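Side-chain contacts in dihydroorotase (PDB 2OGJ), which removes the acetyl group from acetyl-(R)-mandelate in vitro, acting as a zinc-dependent esterase of the amidohydrolase family despite its name: residues H79-H82 against G83-I87; L103-A106 against G107-G110. All coordinates share one frame; numbering follows the deposited sequence.

Interaction 1 (H79-H82 against G83-I87); sequences HIWH and GGTDI. With ZN (zinc ion), chain G.
W81 and H82 meet G83, G84 and T85 round a tight local turn in the loop that follows strand 77-78, which carries the zinc ligand H77. At its head, H79 NE2 binds the zinc ion at 2.2 Å; H77, D291 and the carboxylated K175 complete this site. I80 comes next and turns its side chain away from the turn, while its carbonyl O receives a weak bond from H82 N, so that W81 is the centre of an inverse gamma turn.

W81 carries most of the contact. With CG anti to the backbone N (chi1 -161°), its indole lies against the following residues. G84, having no side chain, brings CA directly over one face, 3.3 Å from the centroid of the six-membered ring and 8° off its normal, which identifies a CH-pi contact. T85 CG2 approaches W81 CD1 obliquely at 3.5 Å. W81 O takes T85 N at 3.0 Å, with 155° at the hydrogen, a five-residue alpha-turn bond. T85 OG1 is also 3.0 Å from W81 O, but that link is not settled, since T85 OG1 is also hydrogen-bonded to S88 OG.

H82 follows, and its O accepts a weak bond from G84 N (2.9 Å) across G83, whose positive phi suits glycine, and one ring face lies over G83 N, 3.3 Å from H82 CG. H82 NE2 reaches E119 of the second subunit, and H82 O bonds Y120 OH of that subunit, so the turn belongs to the subunit interface.

Within its own chain the indole is held by N113 at NE1 and by F117 edge-to-face; Y120 and I121 of helix 114-122 also touch it, and I80 packs on L103 of strand 100-106.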
loop_
_atom_site.group_PDB
_atom_site.type_symbol
_atom_site.label_atom_id
_atom_site.label_comp_id
_atom_site.label_asym_id
_atom_site.label_seq_id
_atom_site.Cartn_x
_atom_site.Cartn_y
_atom_site.Cartn_z
ATOM N N HIS A 79 -27.487 -9.441 11.472
ATOM C CA HIS A 79 -26.994 -8.111 11.163
ATOM C C HIS A 79 -28.195 -7.189 11.148
ATOM O O HIS A 79 -28.913 -7.080 10.152
ATOM C CB HIS A 79 -26.259 -8.135 9.827
ATOM C CG HIS A 79 -25.030 -8.988 9.856
ATOM N ND1 HIS A 79 -23.871 -8.596 10.489
ATOM C CD2 HIS A 79 -24.806 -10.251 9.422
ATOM C CE1 HIS A 79 -22.991 -9.577 10.446
ATOM N NE2 HIS A 79 -23.534 -10.596 9.805
ATOM N N ILE A 80 -28.390 -6.533 12.285
ATOM C CA ILE A 80 -29.510 -5.655 12.493
ATOM C C ILE A 80 -29.146 -4.180 12.694
ATOM O O ILE A 80 -29.876 -3.432 13.361
ATOM C CB ILE A 80 -30.328 -6.172 13.683
ATOM C CG1 ILE A 80 -29.391 -6.469 14.856
ATOM C CG2 ILE A 80 -31.093 -7.456 13.277
ATOM C CD1 ILE A 80 -30.117 -7.089 16.040
ATOM N N TRP A 81 -28.027 -3.760 12.108
ATOM C CA TRP A 81 -27.615 -2.364 12.200
ATOM C C TRP A 81 -28.284 -1.684 11.001
ATOM O O TRP A 81 -27.604 -1.111 10.145
ATOM C CB TRP A 81 -26.090 -2.259 12.091
ATOM C CG TRP A 81 -25.476 -0.966 12.607
ATOM C CD1 TRP A 81 -24.155 -0.751 12.904
ATOM C CD2 TRP A 81 -26.138 0.292 12.824
ATOM N NE1 TRP A 81 -23.952 0.555 13.282
ATOM C CE2 TRP A 81 -25.151 1.218 13.239
ATOM C CE3 TRP A 81 -27.465 0.729 12.705
ATOM C CZ2 TRP A 81 -25.451 2.552 13.533
ATOM C CZ3 TRP A 81 -27.764 2.058 13.000
ATOM C CH2 TRP A 81 -26.758 2.951 13.408
ATOM N N HIS A 82 -29.616 -1.794 10.942
ATOM C CA HIS A 82 -30.448 -1.232 9.876
ATOM C C HIS A 82 -30.216 0.273 9.736
ATOM O O HIS A 82 -30.184 1.010 10.719
ATOM C CB HIS A 82 -31.913 -1.499 10.187
ATOM C CG HIS A 82 -32.858 -0.777 9.283
ATOM N ND1 HIS A 82 -33.216 -1.258 8.043
ATOM C CD2 HIS A 82 -33.456 0.433 9.408
ATOM C CE1 HIS A 82 -33.993 -0.374 7.440
ATOM N NE2 HIS A 82 -34.152 0.660 8.245
ATOM N N GLY A 83 -30.059 0.725 8.501
ATOM C CA GLY A 83 -29.799 2.130 8.267
ATOM C C GLY A 83 -28.338 2.503 8.495
ATOM O O GLY A 83 -27.746 3.176 7.656
ATOM N N GLY A 84 -27.760 2.079 9.623
ATOM C CA GLY A 84 -26.364 2.389 9.925
ATOM C C GLY A 84 -25.389 1.758 8.948
ATOM O O GLY A 84 -24.369 2.337 8.580
ATOM N N THR A 85 -25.713 0.548 8.530
ATOM C CA THR A 85 -24.904 -0.172 7.567
ATOM C C THR A 85 -25.821 -0.435 6.392
ATOM O O THR A 85 -27.027 -0.245 6.493
ATOM C CB THR A 85 -24.459 -1.529 8.100
ATOM O OG1 THR A 85 -25.612 -2.364 8.252
ATOM C CG2 THR A 85 -23.719 -1.374 9.443
ATOM N N ASP A 86 -25.259 -0.895 5.287
ATOM C CA ASP A 86 -26.037 -1.170 4.093
ATOM C C ASP A 86 -26.652 -2.570 4.034
ATOM O O ASP A 86 -27.757 -2.763 3.518
ATOM C CB ASP A 86 -25.137 -0.970 2.872
ATOM C CG ASP A 86 -24.029 -2.049 2.752
ATOM O OD1 ASP A 86 -23.522 -2.584 3.773
ATOM O OD2 ASP A 86 -23.638 -2.353 1.606
ATOM N N ILE A 87 -25.919 -3.536 4.577
ATOM C CA ILE A 87 -26.282 -4.950 4.546
ATOM C C ILE A 87 -27.288 -5.471 5.573
ATOM O O ILE A 87 -27.888 -6.518 5.365
ATOM C CB ILE A 87 -24.972 -5.816 4.631
ATOM C CG1 ILE A 87 -25.217 -7.178 4.001
ATOM C CG2 ILE A 87 -24.531 -6.003 6.081
ATOM C CD1 ILE A 87 -25.744 -7.088 2.592
HETATM ZN ZN ZN G . -22.223 -12.275 9.261
#

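Interaction 2 (L103-A106 against G107-G110); sequences LVDA and GSAG
D105 holds S108 with both carboxylate oxygens where strand 100-106, one of the parallel strands of the TIM barrel, gives way to its beta-alpha loop. S108 N donates to D105 OD1 at 2.8 Å with a fairly straight 156° angle, using the syn lone pair of that oxygen. The hydroxyl S108 OG gives its proton to D105 OD2 at 2.6 Å, also on the syn side but 17° out of the carboxylate plane. Two bonds to one serine, one from its backbone and one from its side chain, fix the rotation of the carboxylate. D105 can reach forward along the chain because CG stands anti to its backbone N (chi1 179°), beside its own carbonyl carbon.

Between these residues the chain bends at G107, whose phi is positive; its N makes only a long, weak bond to D105 O (3.5 Å), so the side-chain bonds give the turn its clearer polar links. A water lies 2.7 Å from D105 OD1, to which it can donate, and accepts from A109 N at 3.2 Å.

Farther out, the G107 carbonyl is bonded by N134, and A106 packs against H77, a zinc ligand. The serine passes the bond network on toward the metal: besides donating to D105 OD2, S108 OG is hydrogen-bonded to H79 ND1, the imidazole nitrogen separated by CE1 from the zinc-binding NE2.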
loop_
_atom_site.group_PDB
_atom_site.type_symbol
_atom_site.label_atom_id
_atom_site.label_comp_id
_atom_site.label_asym_id
_atom_site.label_seq_id
_atom_site.Cartn_x
_atom_site.Cartn_y
_atom_site.Cartn_z
ATOM N N LEU A 103 -31.446 -11.236 20.002
ATOM C CA LEU A 103 -30.713 -11.091 18.756
ATOM C C LEU A 103 -29.329 -10.560 19.113
ATOM O O LEU A 103 -29.204 -9.678 19.965
ATOM C CB LEU A 103 -31.433 -10.114 17.835
ATOM C CG LEU A 103 -32.764 -10.593 17.259
ATOM C CD1 LEU A 103 -33.531 -9.382 16.684
ATOM C CD2 LEU A 103 -32.511 -11.646 16.193
ATOM N N VAL A 104 -28.297 -11.112 18.484
ATOM C CA VAL A 104 -26.918 -10.693 18.734
ATOM C C VAL A 104 -26.328 -10.198 17.415
ATOM O O VAL A 104 -26.064 -10.990 16.501
ATOM C CB VAL A 104 -26.053 -11.882 19.255
ATOM C CG1 VAL A 104 -24.725 -11.378 19.797
ATOM C CG2 VAL A 104 -26.818 -12.646 20.330
ATOM N N ASP A 105 -26.144 -8.889 17.292
ATOM C CA ASP A 105 -25.584 -8.371 16.055
ATOM C C ASP A 105 -24.121 -8.788 16.031
ATOM O O ASP A 105 -23.398 -8.648 17.027
ATOM C CB ASP A 105 -25.711 -6.855 15.960
ATOM C CG ASP A 105 -25.105 -6.315 14.683
ATOM O OD1 ASP A 105 -23.869 -6.086 14.661
ATOM O OD2 ASP A 105 -25.861 -6.152 13.691
ATOM N N ALA A 106 -23.698 -9.308 14.886
ATOM C CA ALA A 106 -22.355 -9.815 14.732
ATOM C C ALA A 106 -21.362 -8.904 14.016
ATOM O O ALA A 106 -20.953 -9.175 12.888
ATOM C CB ALA A 106 -22.423 -11.177 14.043
ATOM N N GLY A 107 -20.959 -7.838 14.696
ATOM C CA GLY A 107 -19.978 -6.923 14.143
ATOM C C GLY A 107 -20.437 -6.050 13.002
ATOM O O GLY A 107 -19.656 -5.796 12.084
ATOM N N SER A 108 -21.693 -5.601 13.039
ATOM C CA SER A 108 -22.198 -4.729 11.987
ATOM C C SER A 108 -21.672 -3.332 12.304
ATOM O O SER A 108 -21.423 -2.517 11.414
ATOM C CB SER A 108 -23.725 -4.758 11.948
ATOM O OG SER A 108 -24.199 -6.061 11.653
ATOM N N ALA A 109 -21.459 -3.087 13.591
ATOM C CA ALA A 109 -20.919 -1.813 14.025
ATOM C C ALA A 109 -19.539 -1.985 14.666
ATOM O O ALA A 109 -19.246 -3.037 15.237
ATOM C CB ALA A 109 -21.863 -1.146 15.018
ATOM N N GLY A 110 -18.706 -0.948 14.546
ATOM C CA GLY A 110 -17.380 -0.953 15.143
ATOM C C GLY A 110 -17.403 0.072 16.265
ATOM O O GLY A 110 -18.471 0.415 16.755
HETATM O O HOH W 1 -22.049 -4.848 16.232
#

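How the interactions relate
From the N terminus, the chain leaves strand 77-78 and enters interaction 1, which closes its short turn within 79-87; it then runs on to strand 100-106, at whose end interaction 2 closes a second turn within 103-110. The two are in series, neither nested nor crossing, yet their centres are only 9 Å apart and they touch directly. I80 N lies 2.9 Å from D105 OD2, a probable hydrogen bond, and the W81 indole packs on A109 CB. Thus the loops after two strands of the barrel are tied together on one flank of the zinc site, with interaction 1 extending outward to the second subunit.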